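PDB 6ZPV: MgGH51 from Meripilus giganteus, which hydrolyses terminal non-reducing alpha-L-arabinofuranosyl residues, and as a GH51 glycosidase probably releases arabinose from the side chains of plant polysaccharides. Local coordinates for residues G576-L581 with K600-G605; F549-N554 with V619-V624; Q560-Q565 with F610-P615; L217-P222 with A511-A516. All coordinates share one frame; numbering follows the deposited sequence.

Interaction 1. Residues G576-L581 with K600-G605; sequences GTLQVL and KTSTIG
Residues Gly576 to Val580 and Lys600 to Ile604 form an antiparallel strand pair near the protein surface, at the margin of the large antiparallel sheet of the C-terminal domain. Paired N-H...O bonds join the backbones at Gly576-Ile604, Leu578-Ser602 and Val580-Lys600. In the middle pair Leu578 N reaches Ser602 O at 2.8 Å. At the intervening non-hydrogen-bonded pairs CA-H groups turn to carbonyls instead, as where Thr601 CA lies 3.2 Å from Leu578 O.

On one face Leu578 is the main side chain. Leu578 CB lies 3.6 Å from Ser602 OG. With CG anti to the backbone N (chi1 173°), the branch carries Leu578 CD2 to 4.3 Å from Ile604 CG2. Ile604 CG1 comes to 3.7 Å from Gly576 O, beside a residue with no side chain of its own. Leu578 and Val580 also rest on Tyr612, toward the inside of the domain. On the other face the methyls Thr577 CG2 and Thr603 CG2 are 4.1 Å apart, and Gln579 runs beside Thr601, its CG 3.6 Å from Thr601 OG1. Strand 575-582 is bonded along its second side to strand 618-625, whereas 600-605 ends the sheet: an edge-strand pairing of consecutive antiparallel strands, as in the C-terminal beta-sandwich of GH51 enzymes.

Interaction 2. Residues F549-N554 with V619-V624; sequences FIKIAN and VSVITV
Phe549 runs alongside Thr623, whose OG1 approaches the rim of the ring roughly in its plane, 3.6 Å from Phe549 CD1, and the methyl Thr623 CG2 is 3.9 Å from Phe549 CE1. On the same face Lys551 runs alongside Val621, with Lys551 CG 4.0 Å from Val621 CG2. The Lys551 chain then bends at chi3 (-72°), and its ammonium forms a salt bridge with Glu468 and hydrogen bonds to the carbonyls of Phe515 and Asn518, which would probably stabilise its charge. The two strands are antiparallel neighbours within the main sheet of the C-terminal beta-sandwich, and helix 454-469 packs on this face at Ala553 and Val619. Two pairs of backbone hydrogen bonds, at Ile550-Ile622 and Ile552-Ser620, fix the register. The opposite face looks into the sandwich. There the branched carbons Ile550 CB and Ile622 CB are 4.3 Å apart, while Ile552 CD1 touches Ile622 CD1 at 4.2 Å; Phe610 and Tyr612 of the second sheet pack against this row. Farther along, a water donates to Ile552 O at 2.9 Å and is hydrogen-bonded to Ser620 OG at 2.7 Å, a hydroxyl that also pairs with Tyr612 OH.

Interaction 3. Residues Q560-Q565 with F610-P615; sequences QSLTFQ and FTYNAP
The second, smaller sheet of the C-terminal beta-sandwich contains this antiparallel pair, in which Gln560, Leu562 and Phe564 face Ala614, Tyr612 and Phe610 as the hydrogen-bonded partners. Phe564 N donates a hydrogen bond to Phe610 O at 2.8 Å.

The two phenylalanines carry the inner face. Phe610 CG stands between its own backbone N and carbonyl carbon (chi1 65°), and the ring beyond it presents one face to Phe564 CB. This CH-pi contact places Phe564 CB 4.0 Å from the centroid of the Phe610 ring, 16° off the normal. The rings themselves meet at an oblique 33°, Phe564 CD2 lying 3.7 Å from Phe610 CE2, and Tyr612 CB sits at the edge of the Phe564 ring. An alanine in place of Phe610 would probably leave Phe564 without the surface on which its CB and ring rest and open a gap beside Ile550 and Ile622.

Both rings reach across the sandwich to Ile550, so the pair helps to join the two sheets; strand 2-4, from the N terminus of the chain, runs parallel along the other side of 560-565. Farther along the inner face Leu562 CD1 fits against Ala614 CB at 3.9 Å. The outer face is polar and hydrated. One water is hydrogen-bonded to Thr563 OG1 at 2.7 Å and to Thr611 OG1 at 2.8 Å, spanning two side chains that cross obliquely. A second water donates to Asn613 OD1 at 2.7 Å and is hydrogen-bonded to Ser561 OG.

Interaction 4. Residues L217-P222 with A511-A516; sequences LAEMGP and AQKLFA
Glu219 and Lys513 supply the charged part of the contact. Lys513 is extended, with CG anti to the backbone N (chi1 179°), and its NZ donates to Glu219 OE2 at 2.7 Å in a salt bridge. The ammonium approaches on the anti side of that oxygen, 24° out of the carboxylate plane, while Glu219 OE1 pairs with Lys505. The carbon chains also touch, Lys513 CE lying 3.6 Å from Glu219 CG. An alanine in place of Lys513 would probably leave Glu219 OE2 without its charged mate, although OE1 would keep its salt bridge with Lys505.

The contact joins the catalytic (beta/alpha)8 barrel, whose helix 211-219 leads into barrel strand 224-227, to helix 507-517, which packs on the C-terminal sheet through Leu514 at Val619 and Val621. Met220 packs beside Gln512; in one of its two modelled conformers Met220 SD lies 3.6 Å from Gln512 CB, so this contact is tentative.

Backbone carbonyls and water complete it: Ala516 CB lies 3.4 Å from Met220 O. Gly221 has a positive phi (64°), and two waters lie between its carbonyl and that of Ala516, one 2.9 Å from Gly221 O and 3.1 Å from Ala516 O.

From the N terminus, strand 2-4 joins the small sheet of interaction 3 long before that sheet's other strands appear. Interaction 4 is the first to close: residues 511-516 return to 217-222 across 288 residues that include most of the barrel. The remaining contacts follow in series with it and nest without crossing. Residues 549-554 open interaction 2, 560-565 interaction 3 and 576-581 interaction 1; 600-605, 610-615 and 619-624 then close them in reverse order. Interactions 1 and 2 share one sheet through neighbouring strands 575-582 and 618-625, interaction 3 forms the layer against it, and the helix of interaction 4 links that sandwich to the barrel.

Interaction 1. Residues G576-L581 with K600-G605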
# COMPACT_ATOMS: atom_id res chain seq x y z
N GLY A 576 -30.36 18.72 -2.35
CA GLY A 576 -29.36 17.66 -2.36
C GLY A 576 -27.97 18.28 -2.18
O GLY A 576 -27.82 19.54 -2.28
N THR A 577 -26.98 17.43 -1.94
CA THR A 577 -25.62 17.86 -1.94
C THR A 577 -25.00 17.61 -3.31
O THR A 577 -25.38 16.67 -4.01
CB THR A 577 -24.81 17.23 -0.83
OG1 THR A 577 -24.68 15.87 -1.19
CG2 THR A 577 -25.41 17.44 0.55
N LEU A 578 -24.04 18.47 -3.67
CA LEU A 578 -23.25 18.36 -4.89
C LEU A 578 -21.78 18.35 -4.51
O LEU A 578 -21.32 19.27 -3.80
CB LEU A 578 -23.56 19.53 -5.84
CG LEU A 578 -22.69 19.64 -7.08
CD1 LEU A 578 -22.81 18.44 -8.02
CD2 LEU A 578 -22.94 20.95 -7.84
N GLN A 579 -21.02 17.40 -5.02
CA GLN A 579 -19.55 17.35 -4.86
C GLN A 579 -18.98 17.27 -6.26
O GLN A 579 -19.37 16.38 -7.00
CB GLN A 579 -19.15 16.11 -4.03
CG GLN A 579 -19.80 16.08 -2.66
CD GLN A 579 -19.61 14.76 -1.95
OE1 GLN A 579 -20.57 13.88 -1.86
NE2 GLN A 579 -18.47 14.61 -1.44
N VAL A 580 -18.04 18.16 -6.59
CA VAL A 580 -17.49 18.24 -7.96
C VAL A 580 -15.97 18.28 -7.91
O VAL A 580 -15.41 19.14 -7.20
CB VAL A 580 -17.96 19.53 -8.67
CG1 VAL A 580 -17.50 19.62 -10.11
CG2 VAL A 580 -19.44 19.72 -8.61
N LEU A 581 -15.35 17.43 -8.68
CA LEU A 581 -13.91 17.41 -8.95
C LEU A 581 -13.70 17.78 -10.43
O LEU A 581 -14.18 17.03 -11.30
CB LEU A 581 -13.36 16.03 -8.66
CG LEU A 581 -11.86 15.85 -8.87
CD1 LEU A 581 -11.08 16.48 -7.72
CD2 LEU A 581 -11.55 14.35 -8.97
N LYS A 600 -15.09 20.36 -4.58
CA LYS A 600 -15.92 21.41 -4.00
C LYS A 600 -17.28 20.84 -3.69
O LYS A 600 -17.89 20.16 -4.52
CB LYS A 600 -16.03 22.59 -4.97
CG LYS A 600 -14.67 23.13 -5.47
CD LYS A 600 -13.54 23.50 -4.53
CE LYS A 600 -12.24 23.93 -5.19
NZ LYS A 600 -11.46 24.76 -4.22
N THR A 601 -17.77 21.12 -2.48
CA THR A 601 -19.06 20.65 -1.98
C THR A 601 -20.04 21.83 -1.81
O THR A 601 -19.62 22.90 -1.34
CB THR A 601 -18.95 19.84 -0.69
OG1 THR A 601 -18.04 18.73 -0.89
CG2 THR A 601 -20.28 19.36 -0.17
N SER A 602 -21.27 21.60 -2.19
CA SER A 602 -22.34 22.60 -2.08
C SER A 602 -23.67 21.91 -1.87
O SER A 602 -23.77 20.69 -1.99
CB SER A 602 -22.35 23.48 -3.32
OG SER A 602 -22.60 22.72 -4.49
N THR A 603 -24.72 22.72 -1.67
CA THR A 603 -26.12 22.25 -1.68
C THR A 603 -26.85 22.94 -2.81
O THR A 603 -26.62 24.13 -3.10
CB THR A 603 -26.78 22.44 -0.31
OG1 THR A 603 -26.53 23.75 0.25
CG2 THR A 603 -26.17 21.46 0.66
N ILE A 604 -27.76 22.21 -3.42
CA ILE A 604 -28.51 22.63 -4.62
C ILE A 604 -29.97 22.23 -4.46
O ILE A 604 -30.32 21.27 -3.73
CB ILE A 604 -27.91 22.02 -5.90
CG1 ILE A 604 -27.91 20.50 -5.83
CG2 ILE A 604 -26.54 22.64 -6.24
CD1 ILE A 604 -27.68 19.84 -7.16
N GLY A 605 -30.82 22.90 -5.22
CA GLY A 605 -32.20 22.46 -5.36
C GLY A 605 -32.34 21.19 -6.17
O GLY A 605 -31.64 21.02 -7.18

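Interaction 2. Residues F549-N554 with V619-V624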
# COMPACT_ATOMS: atom_id res chain seq x y z
N PHE A 549 -27.29 8.27 -4.47
CA PHE A 549 -26.00 8.82 -4.94
C PHE A 549 -25.93 8.74 -6.44
O PHE A 549 -25.91 7.63 -7.00
CB PHE A 549 -24.87 8.02 -4.32
CG PHE A 549 -24.96 7.84 -2.83
CD1 PHE A 549 -24.61 8.85 -1.97
CD2 PHE A 549 -25.39 6.64 -2.31
CE1 PHE A 549 -24.66 8.68 -0.59
CE2 PHE A 549 -25.46 6.43 -0.95
CZ PHE A 549 -25.12 7.47 -0.10
N ILE A 550 -25.97 9.89 -7.10
CA ILE A 550 -25.91 10.01 -8.55
C ILE A 550 -24.51 10.43 -8.92
O ILE A 550 -24.09 11.57 -8.66
CB ILE A 550 -26.97 11.01 -9.05
CG1 ILE A 550 -28.37 10.66 -8.62
CG2 ILE A 550 -26.84 11.18 -10.55
CD1 ILE A 550 -29.38 11.78 -8.78
N LYS A 551 -23.72 9.49 -9.46
CA LYS A 551 -22.30 9.73 -9.81
C LYS A 551 -22.19 9.95 -11.30
O LYS A 551 -22.71 9.14 -12.06
CB LYS A 551 -21.44 8.56 -9.27
CG LYS A 551 -21.49 8.44 -7.76
CD LYS A 551 -20.39 7.70 -7.11
CE LYS A 551 -20.46 6.23 -7.33
NZ LYS A 551 -20.77 5.42 -6.02
N ILE A 552 -21.52 11.03 -11.68
CA ILE A 552 -21.51 11.49 -13.08
C ILE A 552 -20.08 11.79 -13.49
O ILE A 552 -19.39 12.63 -12.86
CB ILE A 552 -22.33 12.77 -13.24
CG1 ILE A 552 -23.75 12.62 -12.66
CG2 ILE A 552 -22.35 13.22 -14.69
CD1 ILE A 552 -24.47 13.93 -12.39
N ALA A 553 -19.62 11.14 -14.55
CA ALA A 553 -18.29 11.38 -15.12
C ALA A 553 -18.47 12.03 -16.49
O ALA A 553 -19.03 11.40 -17.39
CB ALA A 553 -17.50 10.08 -15.21
N ASN A 554 -17.92 13.23 -16.64
CA ASN A 554 -17.79 13.87 -17.96
C ASN A 554 -16.32 13.79 -18.31
O ASN A 554 -15.54 14.60 -17.82
CB ASN A 554 -18.35 15.28 -18.00
CG ASN A 554 -18.31 15.86 -19.38
OD1 ASN A 554 -17.71 15.24 -20.30
ND2 ASN A 554 -18.95 17.02 -19.58
N VAL A 619 -15.85 14.99 -12.39
CA VAL A 619 -16.48 13.91 -11.65
C VAL A 619 -17.39 14.59 -10.63
O VAL A 619 -16.92 15.42 -9.83
CB VAL A 619 -15.48 13.01 -10.88
CG1 VAL A 619 -16.22 11.88 -10.18
CG2 VAL A 619 -14.43 12.47 -11.85
N SER A 620 -18.67 14.23 -10.63
CA SER A 620 -19.67 14.87 -9.76
C SER A 620 -20.45 13.81 -9.02
O SER A 620 -20.76 12.75 -9.59
CB SER A 620 -20.61 15.78 -10.53
OG SER A 620 -19.89 16.71 -11.34
N VAL A 621 -20.88 14.14 -7.82
CA VAL A 621 -21.82 13.29 -7.05
C VAL A 621 -22.94 14.19 -6.55
O VAL A 621 -22.66 15.17 -5.84
CB VAL A 621 -21.15 12.61 -5.85
CG1 VAL A 621 -22.16 11.73 -5.13
CG2 VAL A 621 -19.91 11.83 -6.30
N ILE A 622 -24.16 13.84 -6.90
CA ILE A 622 -25.36 14.51 -6.38
C ILE A 622 -26.02 13.52 -5.43
O ILE A 622 -26.31 12.37 -5.85
CB ILE A 622 -26.32 14.96 -7.50
CG1 ILE A 622 -25.63 16.02 -8.34
CG2 ILE A 622 -27.63 15.48 -6.87
CD1 ILE A 622 -26.41 16.44 -9.60
N THR A 623 -26.27 13.93 -4.18
CA THR A 623 -26.93 13.07 -3.18
C THR A 623 -28.27 13.67 -2.83
O THR A 623 -28.33 14.82 -2.33
CB THR A 623 -26.06 12.89 -1.95
OG1 THR A 623 -24.77 12.40 -2.33
CG2 THR A 623 -26.70 11.93 -0.97
N VAL A 624 -29.32 12.90 -3.01
CA VAL A 624 -30.70 13.28 -2.61
C VAL A 624 -31.25 12.16 -1.74
O VAL A 624 -30.64 11.08 -1.65
CB VAL A 624 -31.58 13.51 -3.87
CG1 VAL A 624 -31.09 14.73 -4.61
CG2 VAL A 624 -31.71 12.31 -4.78
O HOH W 1 -19.50 15.44 -13.68

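Interaction 3. Residues Q560-Q565 with F610-P615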
# COMPACT_ATOMS: atom_id res chain seq x y z
N GLN A 560 -21.73 19.14 -20.64
CA GLN A 560 -22.95 18.46 -21.05
C GLN A 560 -24.01 18.55 -19.94
O GLN A 560 -23.64 18.35 -18.79
CB GLN A 560 -22.66 16.99 -21.36
CG GLN A 560 -21.59 16.76 -22.39
CD GLN A 560 -22.23 15.88 -23.38
OE1 GLN A 560 -23.25 16.33 -23.87
NE2 GLN A 560 -21.79 14.61 -23.44
N SER A 561 -25.26 18.74 -20.28
CA SER A 561 -26.34 18.88 -19.29
C SER A 561 -27.12 17.56 -19.19
O SER A 561 -27.29 16.86 -20.22
CB SER A 561 -27.30 20.08 -19.60
OG SER A 561 -26.57 21.28 -19.41
N LEU A 562 -27.57 17.25 -18.00
CA LEU A 562 -28.38 16.09 -17.71
C LEU A 562 -29.64 16.55 -17.03
O LEU A 562 -29.57 17.26 -16.05
CB LEU A 562 -27.63 15.10 -16.81
CG LEU A 562 -26.25 14.67 -17.35
CD1 LEU A 562 -25.15 15.53 -16.76
CD2 LEU A 562 -25.94 13.20 -17.06
N THR A 563 -30.78 16.08 -17.53
CA THR A 563 -32.06 16.31 -16.90
C THR A 563 -32.44 14.99 -16.20
O THR A 563 -32.75 14.01 -16.88
CB THR A 563 -33.14 16.66 -17.95
OG1 THR A 563 -32.72 17.73 -18.83
CG2 THR A 563 -34.45 16.97 -17.24
N PHE A 564 -32.36 14.99 -14.88
CA PHE A 564 -32.73 13.81 -14.09
C PHE A 564 -34.21 13.77 -13.86
O PHE A 564 -34.80 14.76 -13.38
CB PHE A 564 -31.95 13.80 -12.78
CG PHE A 564 -30.49 13.52 -12.99
CD1 PHE A 564 -30.05 12.22 -13.30
CD2 PHE A 564 -29.56 14.53 -12.97
CE1 PHE A 564 -28.71 12.01 -13.54
CE2 PHE A 564 -28.22 14.29 -13.21
CZ PHE A 564 -27.79 13.03 -13.51
N GLN A 565 -34.80 12.62 -14.15
CA GLN A 565 -36.24 12.37 -13.97
C GLN A 565 -36.40 11.25 -12.94
O GLN A 565 -36.07 10.10 -13.23
CB GLN A 565 -36.92 12.02 -15.29
CG GLN A 565 -36.94 13.12 -16.28
CD GLN A 565 -37.84 14.29 -15.95
OE1 GLN A 565 -38.53 14.26 -14.94
NE2 GLN A 565 -37.95 15.24 -16.89
N PHE A 610 -34.73 17.59 -12.00
CA PHE A 610 -33.72 18.64 -11.82
C PHE A 610 -32.67 18.50 -12.89
O PHE A 610 -32.54 17.38 -13.47
CB PHE A 610 -33.21 18.65 -10.37
CG PHE A 610 -32.45 17.41 -9.97
CD1 PHE A 610 -33.15 16.38 -9.42
CD2 PHE A 610 -31.10 17.27 -10.16
CE1 PHE A 610 -32.51 15.24 -9.02
CE2 PHE A 610 -30.47 16.12 -9.76
CZ PHE A 610 -31.19 15.08 -9.22
N THR A 611 -31.91 19.54 -13.09
CA THR A 611 -30.93 19.58 -14.17
C THR A 611 -29.55 19.87 -13.61
O THR A 611 -29.41 20.75 -12.75
CB THR A 611 -31.37 20.61 -15.22
OG1 THR A 611 -32.66 20.25 -15.71
CG2 THR A 611 -30.37 20.76 -16.33
N TYR A 612 -28.54 19.19 -14.14
CA TYR A 612 -27.14 19.44 -13.76
C TYR A 612 -26.32 19.69 -15.02
O TYR A 612 -26.42 18.88 -15.97
CB TYR A 612 -26.57 18.24 -12.97
CG TYR A 612 -25.13 18.45 -12.58
CD1 TYR A 612 -24.76 19.49 -11.74
CD2 TYR A 612 -24.13 17.62 -13.05
CE1 TYR A 612 -23.45 19.67 -11.38
CE2 TYR A 612 -22.81 17.78 -12.69
CZ TYR A 612 -22.46 18.84 -11.85
OH TYR A 612 -21.16 19.06 -11.47
N ASN A 613 -25.50 20.73 -15.01
CA ASN A 613 -24.55 20.99 -16.08
C ASN A 613 -23.20 20.43 -15.66
O ASN A 613 -22.55 20.98 -14.78
CB ASN A 613 -24.44 22.48 -16.42
CG ASN A 613 -23.52 22.74 -17.63
OD1 ASN A 613 -23.00 21.85 -18.39
ND2 ASN A 613 -23.28 24.02 -17.90
N ALA A 614 -22.80 19.33 -16.27
CA ALA A 614 -21.53 18.64 -15.95
C ALA A 614 -20.40 19.29 -16.72
O ALA A 614 -20.36 19.19 -17.94
CB ALA A 614 -21.60 17.18 -16.28
N PRO A 615 -19.46 19.98 -16.04
CA PRO A 615 -18.37 20.60 -16.76
C PRO A 615 -17.55 19.60 -17.54
O PRO A 615 -17.47 18.41 -17.17
CB PRO A 615 -17.52 21.33 -15.68
CG PRO A 615 -18.48 21.49 -14.55
CD PRO A 615 -19.40 20.28 -14.61
O HOH W 2 -24.24 22.03 -20.74
O HOH W 3 -33.05 20.37 -18.47

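Interaction 4. Residues L217-P222 with A511-A516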
# COMPACT_ATOMS: atom_id res chain seq x y z
N LEU A 217 -5.46 6.70 3.65
CA LEU A 217 -6.07 5.49 3.13
C LEU A 217 -7.43 5.31 3.76
O LEU A 217 -8.40 4.98 3.05
CB LEU A 217 -5.15 4.29 3.42
CG LEU A 217 -3.79 4.35 2.73
CD1 LEU A 217 -3.04 3.03 2.96
CD2 LEU A 217 -3.84 4.76 1.30
N ALA A 218 -7.55 5.48 5.06
CA ALA A 218 -8.86 5.33 5.69
C ALA A 218 -9.86 6.38 5.18
O ALA A 218 -11.06 6.05 5.01
CB ALA A 218 -8.72 5.36 7.19
N GLU A 219 -9.41 7.57 4.83
CA GLU A 219 -10.26 8.68 4.31
C GLU A 219 -11.03 8.31 3.08
O GLU A 219 -12.13 8.82 2.84
CB GLU A 219 -9.35 9.92 4.00
CG GLU A 219 -9.96 11.11 3.38
CD GLU A 219 -8.96 12.19 3.11
OE1 GLU A 219 -7.92 12.24 3.81
OE2 GLU A 219 -9.34 12.98 2.18
N MET A 220 -10.43 7.41 2.31
CA MET A 220 -10.96 7.02 1.01
C MET A 220 -12.22 6.17 1.17
O MET A 220 -12.94 6.06 0.22
CB MET A 220 -9.87 6.34 0.18
CG MET A 220 -10.03 6.51 -1.33
SD MET A 220 -9.22 5.17 -2.24
CE MET A 220 -7.65 5.60 -1.51
N GLY A 221 -12.50 5.62 2.35
CA GLY A 221 -13.56 4.64 2.60
C GLY A 221 -13.42 3.31 1.90
O GLY A 221 -14.41 2.71 1.49
N PRO A 222 -12.22 2.72 1.90
CA PRO A 222 -12.05 1.41 1.26
C PRO A 222 -12.71 0.30 2.06
O PRO A 222 -12.72 0.33 3.30
CB PRO A 222 -10.56 1.21 1.23
CG PRO A 222 -10.08 1.96 2.45
CD PRO A 222 -10.98 3.20 2.53
N ALA A 511 -11.35 10.87 -7.11
CA ALA A 511 -12.37 10.06 -7.82
C ALA A 511 -12.66 8.78 -7.05
O ALA A 511 -13.83 8.40 -6.89
CB ALA A 511 -11.95 9.78 -9.25
N GLN A 512 -11.63 8.10 -6.59
CA GLN A 512 -11.83 6.88 -5.80
C GLN A 512 -12.64 7.18 -4.55
O GLN A 512 -13.58 6.40 -4.22
CB GLN A 512 -10.50 6.22 -5.41
CG GLN A 512 -9.66 5.67 -6.56
CD GLN A 512 -10.28 4.47 -7.18
OE1 GLN A 512 -10.67 3.51 -6.46
NE2 GLN A 512 -10.37 4.49 -8.52
N LYS A 513 -12.30 8.23 -3.82
CA LYS A 513 -13.02 8.60 -2.59
C LYS A 513 -14.47 8.98 -2.89
O LYS A 513 -15.38 8.57 -2.13
CB LYS A 513 -12.25 9.76 -1.95
CG LYS A 513 -12.86 10.29 -0.67
CD LYS A 513 -12.07 11.46 -0.05
CE LYS A 513 -12.70 12.01 1.21
NZ LYS A 513 -12.01 13.25 1.67
N LEU A 514 -14.71 9.76 -3.92
CA LEU A 514 -16.08 10.14 -4.28
C LEU A 514 -16.91 8.90 -4.57
O LEU A 514 -18.09 8.85 -4.20
CB LEU A 514 -16.07 11.11 -5.47
CG LEU A 514 -15.67 12.55 -5.16
CD1 LEU A 514 -15.45 13.31 -6.42
CD2 LEU A 514 -16.66 13.26 -4.30
N PHE A 515 -16.34 7.91 -5.26
CA PHE A 515 -17.11 6.71 -5.57
C PHE A 515 -17.36 5.88 -4.34
O PHE A 515 -18.46 5.36 -4.14
CB PHE A 515 -16.46 5.92 -6.72
CG PHE A 515 -16.87 6.40 -8.10
CD1 PHE A 515 -16.61 7.66 -8.54
CD2 PHE A 515 -17.53 5.53 -8.95
CE1 PHE A 515 -17.08 8.08 -9.78
CE2 PHE A 515 -18.00 5.95 -10.17
CZ PHE A 515 -17.76 7.23 -10.59
N ALA A 516 -16.34 5.68 -3.51
CA ALA A 516 -16.42 4.77 -2.36
C ALA A 516 -17.22 5.33 -1.21
O ALA A 516 -17.91 4.56 -0.52
CB ALA A 516 -15.00 4.43 -1.88
O HOH W 4 -16.65 1.80 -0.12
O HOH W 5 -16.94 3.83 2.45